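Local atomic coordinates of (S)-ureidoglycine aminohydrolase (Escherichia coli, PDB entry 1RC6), a protein that catalyses the manganese-dependent hydrolysis of (S)-ureidoglycine to (S)-ureidoglycolate and ammonia, a deamination step in the anaerobic use of allantoin as a nitrogen source. Residues A[108-113]-A[177-182]; A[165-170]-A[249-254]; A[47-52]-A[58-63]. All coordinates share one frame; numbering follows the deposited sequence.

Followed from the N terminus, the chain first closes a short hairpin at interaction 3, where 47-52 and 58-63 turn back on each other at one border of the N-terminal cupin sheet. The other two contacts come later and cross: 108-113 opens interaction 1, 165-170 opens interaction 2 before 177-182 closes the first, and 249-254 closes the second. Interaction 1 joins the sheets of the two cupin halves, whereas interaction 2 lies within the C-terminal one. They meet through strand 179-186, with a probable hydrogen bond of 2.7 Å from Tyr251 N to His182 O. Interaction 3 reaches interaction 2 through packing of Phe59 against Ser252.

Interaction 1 of 3, residues A[108-113]-A[177-182]; sequences YLYCPP and FDMNMH
Tyr110, on strand 107-111, meets Phe177 and Met179, which sit just before and at the start of strand 179-186; Tyr110 CA and Met181 CA face each other 9.7 Å apart, so side chains alone bridge the gap. With CG anti to the backbone N (chi1 167°), the Tyr110 ring points toward the other segment, where one partner takes a face and the other the edge. Phe177 comes over the face, presenting a single corner: its CE1 lies 3.8 Å from Tyr110 CE1, toward the rim of the ring. The two planes are inclined at 54° with centroids 5.3 Å apart, an oblique aromatic pair in which the rings overlap at their margins, their side chains extending in opposing directions. The contact is one of those that join the two halves of this bicupin, strand 107-111 belonging to the N-terminal cupin sheet and strand 179-186 to the C-terminal one. Met179 takes the edge of the same ring in a Met-aromatic contact, its SD 4.2 Å from Tyr110 CE2 and close to the ring plane. The kinked methionine chain brings the sulfur there. Beyond the contact, Tyr110 OH is hydrogen-bonded to Glu82 OE1, and Phe177 meets Trp145 edge-to-face.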
ATOM      1  N   TYR A 108       7.707   1.130  -8.620  1.00 33.78           N
ATOM      2  CA  TYR A 108       6.477   1.809  -8.275  1.00 32.22           C
ATOM      3  C   TYR A 108       6.073   2.823  -9.327  1.00 33.29           C
ATOM      4  O   TYR A 108       6.904   3.283 -10.125  1.00 34.87           O
ATOM      5  CB  TYR A 108       6.612   2.514  -6.929  1.00 30.40           C
ATOM      6  CG  TYR A 108       7.536   3.721  -6.916  1.00 34.03           C
ATOM      7  CD1 TYR A 108       8.917   3.574  -6.783  1.00 35.86           C
ATOM      8  CD2 TYR A 108       7.020   5.014  -6.991  1.00 35.19           C
ATOM      9  CE1 TYR A 108       9.760   4.689  -6.716  1.00 35.20           C
ATOM     10  CE2 TYR A 108       7.845   6.126  -6.924  1.00 36.66           C
ATOM     11  CZ  TYR A 108       9.216   5.961  -6.783  1.00 37.69           C
ATOM     12  OH  TYR A 108      10.022   7.080  -6.688  1.00 39.88           O
ATOM     13  N   LEU A 109       4.788   3.172  -9.322  1.00 30.24           N
ATOM     14  CA  LEU A 109       4.250   4.145 -10.252  1.00 29.30           C
ATOM     15  C   LEU A 109       3.093   4.945  -9.657  1.00 29.89           C
ATOM     16  O   LEU A 109       2.076   4.379  -9.250  1.00 30.12           O
ATOM     17  CB  LEU A 109       3.758   3.465 -11.531  1.00 27.81           C
ATOM     18  CG  LEU A 109       2.966   4.409 -12.445  1.00 28.99           C
ATOM     19  CD1 LEU A 109       3.858   5.538 -12.923  1.00 31.02           C
ATOM     20  CD2 LEU A 109       2.413   3.641 -13.624  1.00 30.19           C
ATOM     21  N   TYR A 110       3.257   6.265  -9.619  1.00 23.90           N
ATOM     22  CA  TYR A 110       2.219   7.162  -9.131  1.00 24.28           C
ATOM     23  C   TYR A 110       1.621   7.912 -10.317  1.00 24.20           C
ATOM     24  O   TYR A 110       2.336   8.334 -11.220  1.00 24.37           O
ATOM     25  CB  TYR A 110       2.782   8.181  -8.127  1.00 30.36           C
ATOM     26  CG  TYR A 110       1.810   9.314  -7.852  1.00 31.45           C
ATOM     27  CD1 TYR A 110       1.709  10.393  -8.720  1.00 32.67           C
ATOM     28  CD2 TYR A 110       0.903   9.247  -6.789  1.00 32.48           C
ATOM     29  CE1 TYR A 110       0.724  11.369  -8.556  1.00 32.78           C
ATOM     30  CE2 TYR A 110      -0.081  10.216  -6.614  1.00 31.05           C
ATOM     31  CZ  TYR A 110      -0.168  11.272  -7.507  1.00 30.80           C
ATOM     32  OH  TYR A 110      -1.161  12.212  -7.375  1.00 27.75           O
ATOM     33  N   CYS A 111       0.309   8.078 -10.314  1.00 24.97           N
ATOM     34  CA  CYS A 111      -0.365   8.807 -11.379  1.00 27.25           C
ATOM     35  C   CYS A 111      -1.234   9.925 -10.819  1.00 26.94           C
ATOM     36  O   CYS A 111      -2.087   9.690  -9.960  1.00 29.71           O
ATOM     37  CB  CYS A 111      -1.259   7.883 -12.207  1.00 34.41           C
ATOM     38  SG  CYS A 111      -0.387   6.714 -13.269  1.00 39.18           S
ATOM     39  N   PRO A 112      -1.027  11.164 -11.298  1.00 22.91           N
ATOM     40  CA  PRO A 112      -1.839  12.278 -10.808  1.00 26.15           C
ATOM     41  C   PRO A 112      -3.262  12.031 -11.267  1.00 27.59           C
ATOM     42  O   PRO A 112      -3.512  11.135 -12.061  1.00 23.45           O
ATOM     43  CB  PRO A 112      -1.214  13.490 -11.491  1.00 39.38           C
ATOM     44  CG  PRO A 112      -0.738  12.911 -12.799  1.00 38.49           C
ATOM     45  CD  PRO A 112      -0.085  11.625 -12.335  1.00 40.36           C
ATOM     46  N   PRO A 113      -4.212  12.826 -10.773  1.00 32.82           N
ATOM     47  CA  PRO A 113      -5.628  12.701 -11.131  1.00 41.76           C
ATOM     48  C   PRO A 113      -5.847  12.700 -12.630  1.00 44.08           C
ATOM     49  O   PRO A 113      -5.226  13.471 -13.350  1.00 48.86           O
ATOM     50  CB  PRO A 113      -6.258  13.925 -10.491  1.00 30.88           C
ATOM     51  CG  PRO A 113      -5.380  14.177  -9.327  1.00 29.35           C
ATOM     52  CD  PRO A 113      -4.002  13.969  -9.871  1.00 27.18           C
ATOM     53  N   PHE A 177       1.512  17.539  -4.023  1.00 30.44           N
ATOM     54  CA  PHE A 177       1.095  16.223  -3.570  1.00 32.41           C
ATOM     55  C   PHE A 177       0.315  16.317  -2.262  1.00 33.34           C
ATOM     56  O   PHE A 177       0.675  17.066  -1.361  1.00 34.20           O
ATOM     57  CB  PHE A 177       2.311  15.318  -3.398  1.00 29.83           C
ATOM     58  CG  PHE A 177       2.935  14.890  -4.697  1.00 32.32           C
ATOM     59  CD1 PHE A 177       2.685  13.628  -5.221  1.00 34.22           C
ATOM     60  CD2 PHE A 177       3.736  15.766  -5.420  1.00 32.83           C
ATOM     61  CE1 PHE A 177       3.222  13.250  -6.449  1.00 35.68           C
ATOM     62  CE2 PHE A 177       4.273  15.401  -6.634  1.00 31.97           C
ATOM     63  CZ  PHE A 177       4.018  14.142  -7.153  1.00 35.68           C
ATOM     64  N   ASP A 178      -0.767  15.549  -2.181  1.00 31.74           N
ATOM     65  CA  ASP A 178      -1.611  15.530  -1.005  1.00 30.22           C
ATOM     66  C   ASP A 178      -1.516  14.168  -0.308  1.00 29.27           C
ATOM     67  O   ASP A 178      -2.375  13.811   0.491  1.00 28.62           O
ATOM     68  CB  ASP A 178      -3.055  15.820  -1.411  1.00 31.02           C
ATOM     69  CG  ASP A 178      -3.665  14.705  -2.235  1.00 31.25           C
ATOM     70  OD1 ASP A 178      -2.936  13.760  -2.608  1.00 31.73           O
ATOM     71  OD2 ASP A 178      -4.884  14.779  -2.514  1.00 33.11           O
ATOM     72  N   MET A 179      -0.470  13.407  -0.616  1.00 28.21           N
ATOM     73  CA  MET A 179      -0.286  12.099   0.002  1.00 28.80           C
ATOM     74  C   MET A 179       1.139  11.645  -0.198  1.00 29.53           C
ATOM     75  O   MET A 179       1.929  12.327  -0.837  1.00 29.80           O
ATOM     76  CB  MET A 179      -1.209  11.062  -0.632  1.00 33.91           C
ATOM     77  CG  MET A 179      -0.981  10.925  -2.112  1.00 34.67           C
ATOM     78  SD  MET A 179      -1.212   9.259  -2.733  1.00 37.45           S
ATOM     79  CE  MET A 179      -2.756   9.382  -3.312  1.00 34.26           C
ATOM     80  N   ASN A 180       1.464  10.489   0.363  1.00 39.17           N
ATOM     81  CA  ASN A 180       2.787   9.923   0.209  1.00 38.85           C
ATOM     82  C   ASN A 180       2.756   8.463   0.626  1.00 39.69           C
ATOM     83  O   ASN A 180       1.900   8.059   1.401  1.00 42.01           O
ATOM     84  CB  ASN A 180       3.799  10.697   1.041  1.00 31.59           C
ATOM     85  CG  ASN A 180       5.203  10.650   0.445  1.00 34.30           C
ATOM     86  OD1 ASN A 180       6.034  11.517   0.716  1.00 35.20           O
ATOM     87  ND2 ASN A 180       5.473   9.636  -0.360  1.00 33.29           N
ATOM     88  N   MET A 181       3.663   7.669   0.071  1.00 29.23           N
ATOM     89  CA  MET A 181       3.761   6.254   0.396  1.00 30.53           C
ATOM     90  C   MET A 181       5.130   6.067   1.043  1.00 31.91           C
ATOM     91  O   MET A 181       6.111   6.679   0.618  1.00 33.80           O
ATOM     92  CB  MET A 181       3.667   5.384  -0.869  1.00 35.43           C
ATOM     93  CG  MET A 181       2.327   5.393  -1.608  1.00 35.19           C
ATOM     94  SD  MET A 181       0.942   4.575  -0.752  1.00 36.32           S
ATOM     95  CE  MET A 181       1.794   3.294   0.113  1.00 37.49           C
ATOM     96  N   HIS A 182       5.205   5.242   2.076  1.00 37.71           N
ATOM     97  CA  HIS A 182       6.482   5.017   2.738  1.00 39.38           C
ATOM     98  C   HIS A 182       6.718   3.536   2.978  1.00 39.85           C
ATOM     99  O   HIS A 182       5.782   2.745   3.012  1.00 39.43           O
ATOM    100  CB  HIS A 182       6.536   5.728   4.098  1.00 34.68           C
ATOM    101  CG  HIS A 182       6.293   7.199   4.033  1.00 33.62           C
ATOM    102  ND1 HIS A 182       5.029   7.743   4.037  1.00 36.86           N
ATOM    103  CD2 HIS A 182       7.151   8.241   3.966  1.00 34.37           C
ATOM    104  CE1 HIS A 182       5.118   9.061   3.979  1.00 37.52           C
ATOM    105  NE2 HIS A 182       6.397   9.388   3.935  1.00 35.79           N
TER

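Interaction 2 of 3, residues A[165-170]-A[249-254]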
ATOM      1  N   VAL A 165      16.836   0.364  11.117  1.00 64.81           N
ATOM      2  CA  VAL A 165      15.747   1.244  10.706  1.00 68.07           C
ATOM      3  C   VAL A 165      16.099   2.010   9.430  1.00 68.61           C
ATOM      4  O   VAL A 165      17.222   2.472   9.250  1.00 68.52           O
ATOM      5  CB  VAL A 165      15.390   2.271  11.813  1.00 51.42           C
ATOM      6  CG1 VAL A 165      14.200   3.106  11.391  1.00 47.83           C
ATOM      7  CG2 VAL A 165      15.080   1.551  13.101  1.00 51.13           C
ATOM      8  N   ILE A 166      15.125   2.132   8.540  1.00 66.35           N
ATOM      9  CA  ILE A 166      15.311   2.837   7.286  1.00 66.19           C
ATOM     10  C   ILE A 166      13.948   3.338   6.819  1.00 63.90           C
ATOM     11  O   ILE A 166      13.019   2.547   6.642  1.00 65.12           O
ATOM     12  CB  ILE A 166      15.865   1.907   6.184  1.00 71.80           C
ATOM     13  CG1 ILE A 166      17.263   1.403   6.541  1.00 72.59           C
ATOM     14  CG2 ILE A 166      15.888   2.649   4.857  1.00 71.65           C
ATOM     15  CD1 ILE A 166      17.846   0.456   5.490  1.00 72.96           C
ATOM     16  N   LEU A 167      13.820   4.644   6.629  1.00 60.43           N
ATOM     17  CA  LEU A 167      12.564   5.192   6.147  1.00 55.09           C
ATOM     18  C   LEU A 167      12.727   5.508   4.672  1.00 52.97           C
ATOM     19  O   LEU A 167      13.792   5.951   4.248  1.00 52.26           O
ATOM     20  CB  LEU A 167      12.203   6.481   6.876  1.00 46.54           C
ATOM     21  CG  LEU A 167      10.969   7.140   6.254  1.00 46.07           C
ATOM     22  CD1 LEU A 167       9.791   6.176   6.360  1.00 46.47           C
ATOM     23  CD2 LEU A 167      10.645   8.453   6.940  1.00 45.00           C
ATOM     24  N   LEU A 168      11.687   5.248   3.886  1.00 43.19           N
ATOM     25  CA  LEU A 168      11.720   5.581   2.472  1.00 40.63           C
ATOM     26  C   LEU A 168      10.524   6.464   2.137  1.00 39.55           C
ATOM     27  O   LEU A 168       9.409   6.218   2.608  1.00 38.48           O
ATOM     28  CB  LEU A 168      11.677   4.329   1.603  1.00 40.76           C
ATOM     29  CG  LEU A 168      12.735   3.262   1.863  1.00 40.48           C
ATOM     30  CD1 LEU A 168      12.797   2.320   0.661  1.00 36.23           C
ATOM     31  CD2 LEU A 168      14.099   3.916   2.089  1.00 38.09           C
ATOM     32  N   ASP A 169      10.769   7.509   1.352  1.00 38.88           N
ATOM     33  CA  ASP A 169       9.705   8.401   0.921  1.00 39.61           C
ATOM     34  C   ASP A 169       9.581   8.201  -0.586  1.00 37.90           C
ATOM     35  O   ASP A 169      10.519   8.456  -1.341  1.00 41.05           O
ATOM     36  CB  ASP A 169      10.039   9.852   1.244  1.00 53.88           C
ATOM     37  CG  ASP A 169      10.180  10.100   2.728  1.00 58.75           C
ATOM     38  OD1 ASP A 169       9.833   9.185   3.510  1.00 61.12           O
ATOM     39  OD2 ASP A 169      10.628  11.209   3.110  1.00 63.33           O
ATOM     40  N   PHE A 170       8.413   7.736  -1.015  1.00 38.70           N
ATOM     41  CA  PHE A 170       8.158   7.450  -2.416  1.00 34.82           C
ATOM     42  C   PHE A 170       7.801   8.625  -3.292  1.00 32.69           C
ATOM     43  O   PHE A 170       8.076   8.606  -4.482  1.00 31.85           O
ATOM     44  CB  PHE A 170       7.034   6.432  -2.520  1.00 34.35           C
ATOM     45  CG  PHE A 170       7.485   5.023  -2.384  1.00 31.37           C
ATOM     46  CD1 PHE A 170       7.824   4.284  -3.500  1.00 29.13           C
ATOM     47  CD2 PHE A 170       7.572   4.427  -1.133  1.00 32.99           C
ATOM     48  CE1 PHE A 170       8.245   2.962  -3.375  1.00 29.59           C
ATOM     49  CE2 PHE A 170       7.995   3.103  -0.999  1.00 32.58           C
ATOM     50  CZ  PHE A 170       8.332   2.371  -2.124  1.00 26.99           C
ATOM     51  N   TYR A 249       7.508  -2.964   5.909  1.00 60.76           N
ATOM     52  CA  TYR A 249       6.159  -2.787   5.398  1.00 55.85           C
ATOM     53  C   TYR A 249       5.973  -1.451   4.685  1.00 54.23           C
ATOM     54  O   TYR A 249       6.632  -0.462   5.004  1.00 53.49           O
ATOM     55  CB  TYR A 249       5.130  -2.914   6.521  1.00 42.91           C
ATOM     56  CG  TYR A 249       5.221  -1.864   7.597  1.00 39.80           C
ATOM     57  CD1 TYR A 249       6.034  -2.046   8.717  1.00 39.45           C
ATOM     58  CD2 TYR A 249       4.449  -0.705   7.524  1.00 40.70           C
ATOM     59  CE1 TYR A 249       6.068  -1.092   9.754  1.00 38.27           C
ATOM     60  CE2 TYR A 249       4.477   0.255   8.545  1.00 39.16           C
ATOM     61  CZ  TYR A 249       5.284   0.052   9.653  1.00 39.02           C
ATOM     62  OH  TYR A 249       5.291   0.999  10.646  1.00 39.59           O
ATOM     63  N   ILE A 250       5.068  -1.436   3.711  1.00 43.09           N
ATOM     64  CA  ILE A 250       4.781  -0.238   2.946  1.00 36.47           C
ATOM     65  C   ILE A 250       3.483   0.337   3.476  1.00 35.54           C
ATOM     66  O   ILE A 250       2.602  -0.409   3.885  1.00 35.93           O
ATOM     67  CB  ILE A 250       4.638  -0.571   1.452  1.00 30.47           C
ATOM     68  CG1 ILE A 250       4.418   0.711   0.648  1.00 25.13           C
ATOM     69  CG2 ILE A 250       3.500  -1.581   1.246  1.00 26.28           C
ATOM     70  CD1 ILE A 250       4.557   0.508  -0.839  1.00 21.83           C
ATOM     71  N   TYR A 251       3.362   1.659   3.483  1.00 31.86           N
ATOM     72  CA  TYR A 251       2.146   2.269   3.989  1.00 30.22           C
ATOM     73  C   TYR A 251       1.869   3.663   3.462  1.00 28.80           C
ATOM     74  O   TYR A 251       2.785   4.453   3.233  1.00 29.37           O
ATOM     75  CB  TYR A 251       2.171   2.309   5.520  1.00 29.48           C
ATOM     76  CG  TYR A 251       3.086   3.358   6.108  1.00 28.67           C
ATOM     77  CD1 TYR A 251       4.446   3.089   6.334  1.00 29.05           C
ATOM     78  CD2 TYR A 251       2.593   4.618   6.457  1.00 27.38           C
ATOM     79  CE1 TYR A 251       5.289   4.054   6.900  1.00 26.91           C
ATOM     80  CE2 TYR A 251       3.433   5.593   7.023  1.00 27.85           C
ATOM     81  CZ  TYR A 251       4.774   5.301   7.239  1.00 27.97           C
ATOM     82  OH  TYR A 251       5.591   6.270   7.780  1.00 30.23           O
ATOM     83  N   SER A 252       0.586   3.958   3.303  1.00 19.06           N
ATOM     84  CA  SER A 252       0.130   5.240   2.808  1.00 22.86           C
ATOM     85  C   SER A 252      -0.034   6.258   3.924  1.00 24.54           C
ATOM     86  O   SER A 252       0.003   5.921   5.097  1.00 26.18           O
ATOM     87  CB  SER A 252      -1.187   5.065   2.070  1.00 40.23           C
ATOM     88  OG  SER A 252      -2.119   4.352   2.859  1.00 41.74           O
ATOM     89  N   LYS A 253      -0.229   7.511   3.537  1.00 31.04           N
ATOM     90  CA  LYS A 253      -0.367   8.609   4.476  1.00 35.56           C
ATOM     91  C   LYS A 253      -0.777   9.853   3.703  1.00 32.56           C
ATOM     92  O   LYS A 253      -0.083  10.261   2.787  1.00 36.70           O
ATOM     93  CB  LYS A 253       0.987   8.843   5.150  1.00 55.26           C
ATOM     94  CG  LYS A 253       1.228  10.250   5.663  1.00 73.17           C
ATOM     95  CD  LYS A 253       2.725  10.522   5.850  1.00 85.58           C
ATOM     96  CE  LYS A 253       2.995  11.866   6.541  1.00 92.71           C
ATOM     97  NZ  LYS A 253       2.524  11.909   7.966  1.00 94.68           N
ATOM     98  N   ASP A 254      -1.910  10.446   4.053  1.00 26.68           N
ATOM     99  CA  ASP A 254      -2.354  11.676   3.395  1.00 27.36           C
ATOM    100  C   ASP A 254      -1.593  12.821   4.074  1.00 22.23           C
ATOM    101  O   ASP A 254      -1.225  12.718   5.248  1.00 21.37           O
ATOM    102  CB  ASP A 254      -3.859  11.884   3.579  1.00 28.38           C
ATOM    103  CG  ASP A 254      -4.255  11.998   5.035  1.00 36.33           C
ATOM    104  OD1 ASP A 254      -4.222  10.975   5.749  1.00 46.51           O
ATOM    105  OD2 ASP A 254      -4.587  13.111   5.472  1.00 46.72           O
TER
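Phe170 and Leu167 approach Ile250 and Tyr251 across a full intervening strand, and Phe170 CA and Ser252 CA are 9.8 Å apart. Strands 166-169 and 247-254, on which the segments lie, belong to the antiparallel sheet of the C-terminal cupin domain, where strand 179-186 runs between strand 166-169 at the border and strand 247-254. The case illustrates how second neighbours in a sheet can still touch: long side chains lean over the strand between them, one pair on each face. Alternation along 249-254 places Ile250 and Tyr251 on opposite faces, and each finds one partner. On the Ile250 face, the isoleucine chain is fully extended, CG1 anti to the backbone N (chi1 -177°) and CD1 anti to CA, and carries its terminal methyl to the Phe170 ring. There Ile250 CD1 lies 4.3 Å from Phe170 CE2, an oblique apolar contact. Phe170 also meets Tyr108 of the N-terminal cupin sheet edge-to-face. The Tyr251 face is that of the probable active site: Tyr249 and Lys253, which flank Tyr251 in the alternation, are probable substrate-binding residues, and the Tyr251 ring stands edge-to-face to His202, a probable manganese ligand. Tyr251 also meets the ring of His182, from the intervening strand, with planes about 25° apart. Although the side chain of Tyr251 starts away from strand 166-169, the far end of its ring returns toward it, and Tyr251 OH stops 4.4 Å from Leu167 CD1.

Interaction 3 of 3, residues A[47-52]-A[58-63]; sequences ATILST and SFVDYL
Ile49 and Tyr62 run alongside one another from neighbouring strands, with Ile49 CG1 3.9 Å from Tyr62 CD2. The second branch of the isoleucine serves the neighbouring position, its CG2 lying 4.2 Å from Val60 CG1. On the opposite face Thr48 and Leu63 are likewise paired, methyl CG2 of Thr48 to CB of Leu63 at 3.8 Å, and Leu50 CD1 reaches the same Leu63 CB. These residues dress a beta hairpin of strands 46-49 and 60-67, the former bordering the N-terminal cupin sheet; the N-to-C directions of segments 47-49 and 60-63 make an angle of 145°, antiparallel. Ile49 and Tyr62 form a non-hydrogen-bonded pair, whereas Thr48 and Leu63 form a hydrogen-bonded one, with Thr48 N to Leu63 O at 3.0 Å and Leu63 N to Thr48 O at 3.1 Å. Farther toward the turn the pairing changes. Leu50 N still donates to Asp61 O at 2.9 Å, but the return bond, weak, runs from Asp61 N to Ser51 O, so that two residues face one, much as in a beta bulge. Asp61 then uses its side chain: with chi1 at 52°, its carboxylate turns to the loop, and OD2 accepts Ser51 N at 2.6 Å, nearly along its own C-O axis. The other oxygen, Asp61 OD1, and Ser51 OG both hydrogen-bond to the hydroxyl of Tyr227, from strand 227-230 of the C-terminal cupin sheet.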
ATOM      1  N   ALA A  47      -7.935 -10.288  -7.376  1.00 34.20           N
ATOM      2  CA  ALA A  47      -7.907  -8.982  -6.727  1.00 34.46           C
ATOM      3  C   ALA A  47      -8.633  -9.043  -5.400  1.00 33.68           C
ATOM      4  O   ALA A  47      -9.726  -9.596  -5.283  1.00 34.56           O
ATOM      5  CB  ALA A  47      -8.540  -7.915  -7.612  1.00 38.90           C
ATOM      6  N   THR A  48      -8.009  -8.482  -4.383  1.00 31.13           N
ATOM      7  CA  THR A  48      -8.625  -8.472  -3.086  1.00 31.84           C
ATOM      8  C   THR A  48      -8.578  -7.073  -2.491  1.00 27.83           C
ATOM      9  O   THR A  48      -7.521  -6.548  -2.161  1.00 28.74           O
ATOM     10  CB  THR A  48      -7.952  -9.518  -2.172  1.00 43.80           C
ATOM     11  OG1 THR A  48      -8.117  -9.133  -0.806  1.00 47.21           O
ATOM     12  CG2 THR A  48      -6.482  -9.662  -2.506  1.00 44.94           C
ATOM     13  N   ILE A  49      -9.750  -6.462  -2.409  1.00 27.59           N
ATOM     14  CA  ILE A  49      -9.911  -5.126  -1.850  1.00 27.68           C
ATOM     15  C   ILE A  49      -9.592  -5.126  -0.345  1.00 27.59           C
ATOM     16  O   ILE A  49      -9.983  -6.047   0.375  1.00 25.14           O
ATOM     17  CB  ILE A  49     -11.345  -4.649  -2.059  1.00 23.76           C
ATOM     18  CG1 ILE A  49     -11.637  -4.562  -3.551  1.00 24.60           C
ATOM     19  CG2 ILE A  49     -11.561  -3.328  -1.386  1.00 21.58           C
ATOM     20  CD1 ILE A  49     -13.108  -4.432  -3.869  1.00 21.44           C
ATOM     21  N   LEU A  50      -8.884  -4.094   0.117  1.00 26.41           N
ATOM     22  CA  LEU A  50      -8.500  -3.976   1.522  1.00 25.16           C
ATOM     23  C   LEU A  50      -9.241  -2.835   2.207  1.00 25.63           C
ATOM     24  O   LEU A  50     -10.400  -2.973   2.544  1.00 24.42           O
ATOM     25  CB  LEU A  50      -6.989  -3.785   1.621  1.00 20.32           C
ATOM     26  CG  LEU A  50      -6.251  -4.932   0.909  1.00 20.58           C
ATOM     27  CD1 LEU A  50      -4.754  -4.717   0.967  1.00 18.09           C
ATOM     28  CD2 LEU A  50      -6.612  -6.249   1.553  1.00 17.64           C
ATOM     29  N   SER A  51      -8.589  -1.707   2.417  1.00 27.09           N
ATOM     30  CA  SER A  51      -9.280  -0.594   3.046  1.00 27.17           C
ATOM     31  C   SER A  51     -10.301   0.041   2.089  1.00 30.80           C
ATOM     32  O   SER A  51     -10.109   0.064   0.871  1.00 31.97           O
ATOM     33  CB  SER A  51      -8.265   0.459   3.495  1.00 24.73           C
ATOM     34  OG  SER A  51      -7.376  -0.073   4.467  1.00 25.56           O
ATOM     35  N   THR A  52     -11.397   0.546   2.648  1.00 30.27           N
ATOM     36  CA  THR A  52     -12.449   1.212   1.873  1.00 30.86           C
ATOM     37  C   THR A  52     -13.112   2.185   2.831  1.00 34.91           C
ATOM     38  O   THR A  52     -12.933   2.077   4.038  1.00 35.40           O
ATOM     39  CB  THR A  52     -13.538   0.234   1.390  1.00 30.10           C
ATOM     40  OG1 THR A  52     -14.244  -0.281   2.523  1.00 29.65           O
ATOM     41  CG2 THR A  52     -12.934  -0.930   0.619  1.00 29.82           C
ATOM     42  N   SER A  58     -10.245   6.941   3.805  1.00 37.40           N
ATOM     43  CA  SER A  58     -10.597   7.952   2.821  1.00 37.88           C
ATOM     44  C   SER A  58      -9.861   7.590   1.542  1.00 38.74           C
ATOM     45  O   SER A  58      -9.453   8.457   0.773  1.00 40.87           O
ATOM     46  CB  SER A  58     -10.172   9.338   3.306  1.00 34.52           C
ATOM     47  OG  SER A  58      -8.767   9.405   3.487  1.00 38.40           O
ATOM     48  N   PHE A  59      -9.677   6.289   1.341  1.00 39.25           N
ATOM     49  CA  PHE A  59      -9.008   5.757   0.165  1.00 34.95           C
ATOM     50  C   PHE A  59      -9.435   4.317   0.000  1.00 35.17           C
ATOM     51  O   PHE A  59     -10.145   3.773   0.849  1.00 35.64           O
ATOM     52  CB  PHE A  59      -7.488   5.800   0.334  1.00 30.20           C
ATOM     53  CG  PHE A  59      -6.981   5.072   1.566  1.00 28.29           C
ATOM     54  CD1 PHE A  59      -6.864   5.733   2.788  1.00 26.41           C
ATOM     55  CD2 PHE A  59      -6.619   3.726   1.501  1.00 26.37           C
ATOM     56  CE1 PHE A  59      -6.391   5.069   3.923  1.00 23.36           C
ATOM     57  CE2 PHE A  59      -6.149   3.054   2.630  1.00 23.02           C
ATOM     58  CZ  PHE A  59      -6.036   3.730   3.841  1.00 24.84           C
ATOM     59  N   VAL A  60      -9.029   3.701  -1.100  1.00 29.64           N
ATOM     60  CA  VAL A  60      -9.331   2.298  -1.327  1.00 26.15           C
ATOM     61  C   VAL A  60      -8.025   1.715  -1.782  1.00 26.53           C
ATOM     62  O   VAL A  60      -7.404   2.274  -2.677  1.00 28.91           O
ATOM     63  CB  VAL A  60     -10.336   2.070  -2.455  1.00 20.37           C
ATOM     64  CG1 VAL A  60     -10.626   0.591  -2.563  1.00 15.74           C
ATOM     65  CG2 VAL A  60     -11.614   2.857  -2.211  1.00 18.36           C
ATOM     66  N   ASP A  61      -7.572   0.633  -1.161  1.00 19.65           N
ATOM     67  CA  ASP A  61      -6.325   0.032  -1.611  1.00 19.50           C
ATOM     68  C   ASP A  61      -6.540  -1.442  -1.898  1.00 19.56           C
ATOM     69  O   ASP A  61      -7.535  -2.026  -1.456  1.00 18.67           O
ATOM     70  CB  ASP A  61      -5.183   0.284  -0.621  1.00 26.26           C
ATOM     71  CG  ASP A  61      -5.525  -0.103   0.790  1.00 29.49           C
ATOM     72  OD1 ASP A  61      -4.699   0.198   1.676  1.00 27.50           O
ATOM     73  OD2 ASP A  61      -6.605  -0.704   1.017  1.00 34.46           O
ATOM     74  N   TYR A  62      -5.640  -2.034  -2.678  1.00 24.19           N
ATOM     75  CA  TYR A  62      -5.794  -3.425  -3.075  1.00 25.01           C
ATOM     76  C   TYR A  62      -4.515  -4.224  -3.063  1.00 27.33           C
ATOM     77  O   TYR A  62      -3.407  -3.688  -3.042  1.00 28.23           O
ATOM     78  CB  TYR A  62      -6.315  -3.539  -4.515  1.00 29.03           C
ATOM     79  CG  TYR A  62      -7.339  -2.534  -4.973  1.00 25.69           C
ATOM     80  CD1 TYR A  62      -7.070  -1.163  -4.953  1.00 25.46           C
ATOM     81  CD2 TYR A  62      -8.576  -2.956  -5.454  1.00 27.45           C
ATOM     82  CE1 TYR A  62      -8.020  -0.232  -5.400  1.00 27.25           C
ATOM     83  CE2 TYR A  62      -9.529  -2.036  -5.905  1.00 29.34           C
ATOM     84  CZ  TYR A  62      -9.244  -0.684  -5.875  1.00 29.60           C
ATOM     85  OH  TYR A  62     -10.195   0.196  -6.327  1.00 32.24           O
ATOM     86  N   LEU A  63      -4.698  -5.533  -3.108  1.00 26.51           N
ATOM     87  CA  LEU A  63      -3.602  -6.469  -3.186  1.00 28.96           C
ATOM     88  C   LEU A  63      -4.025  -7.288  -4.401  1.00 29.26           C
ATOM     89  O   LEU A  63      -5.133  -7.815  -4.442  1.00 30.91           O
ATOM     90  CB  LEU A  63      -3.537  -7.333  -1.939  1.00 42.19           C
ATOM     91  CG  LEU A  63      -2.318  -8.250  -1.817  1.00 50.78           C
ATOM     92  CD1 LEU A  63      -2.294  -8.823  -0.404  1.00 58.46           C
ATOM     93  CD2 LEU A  63      -2.375  -9.379  -2.851  1.00 54.19           C
TER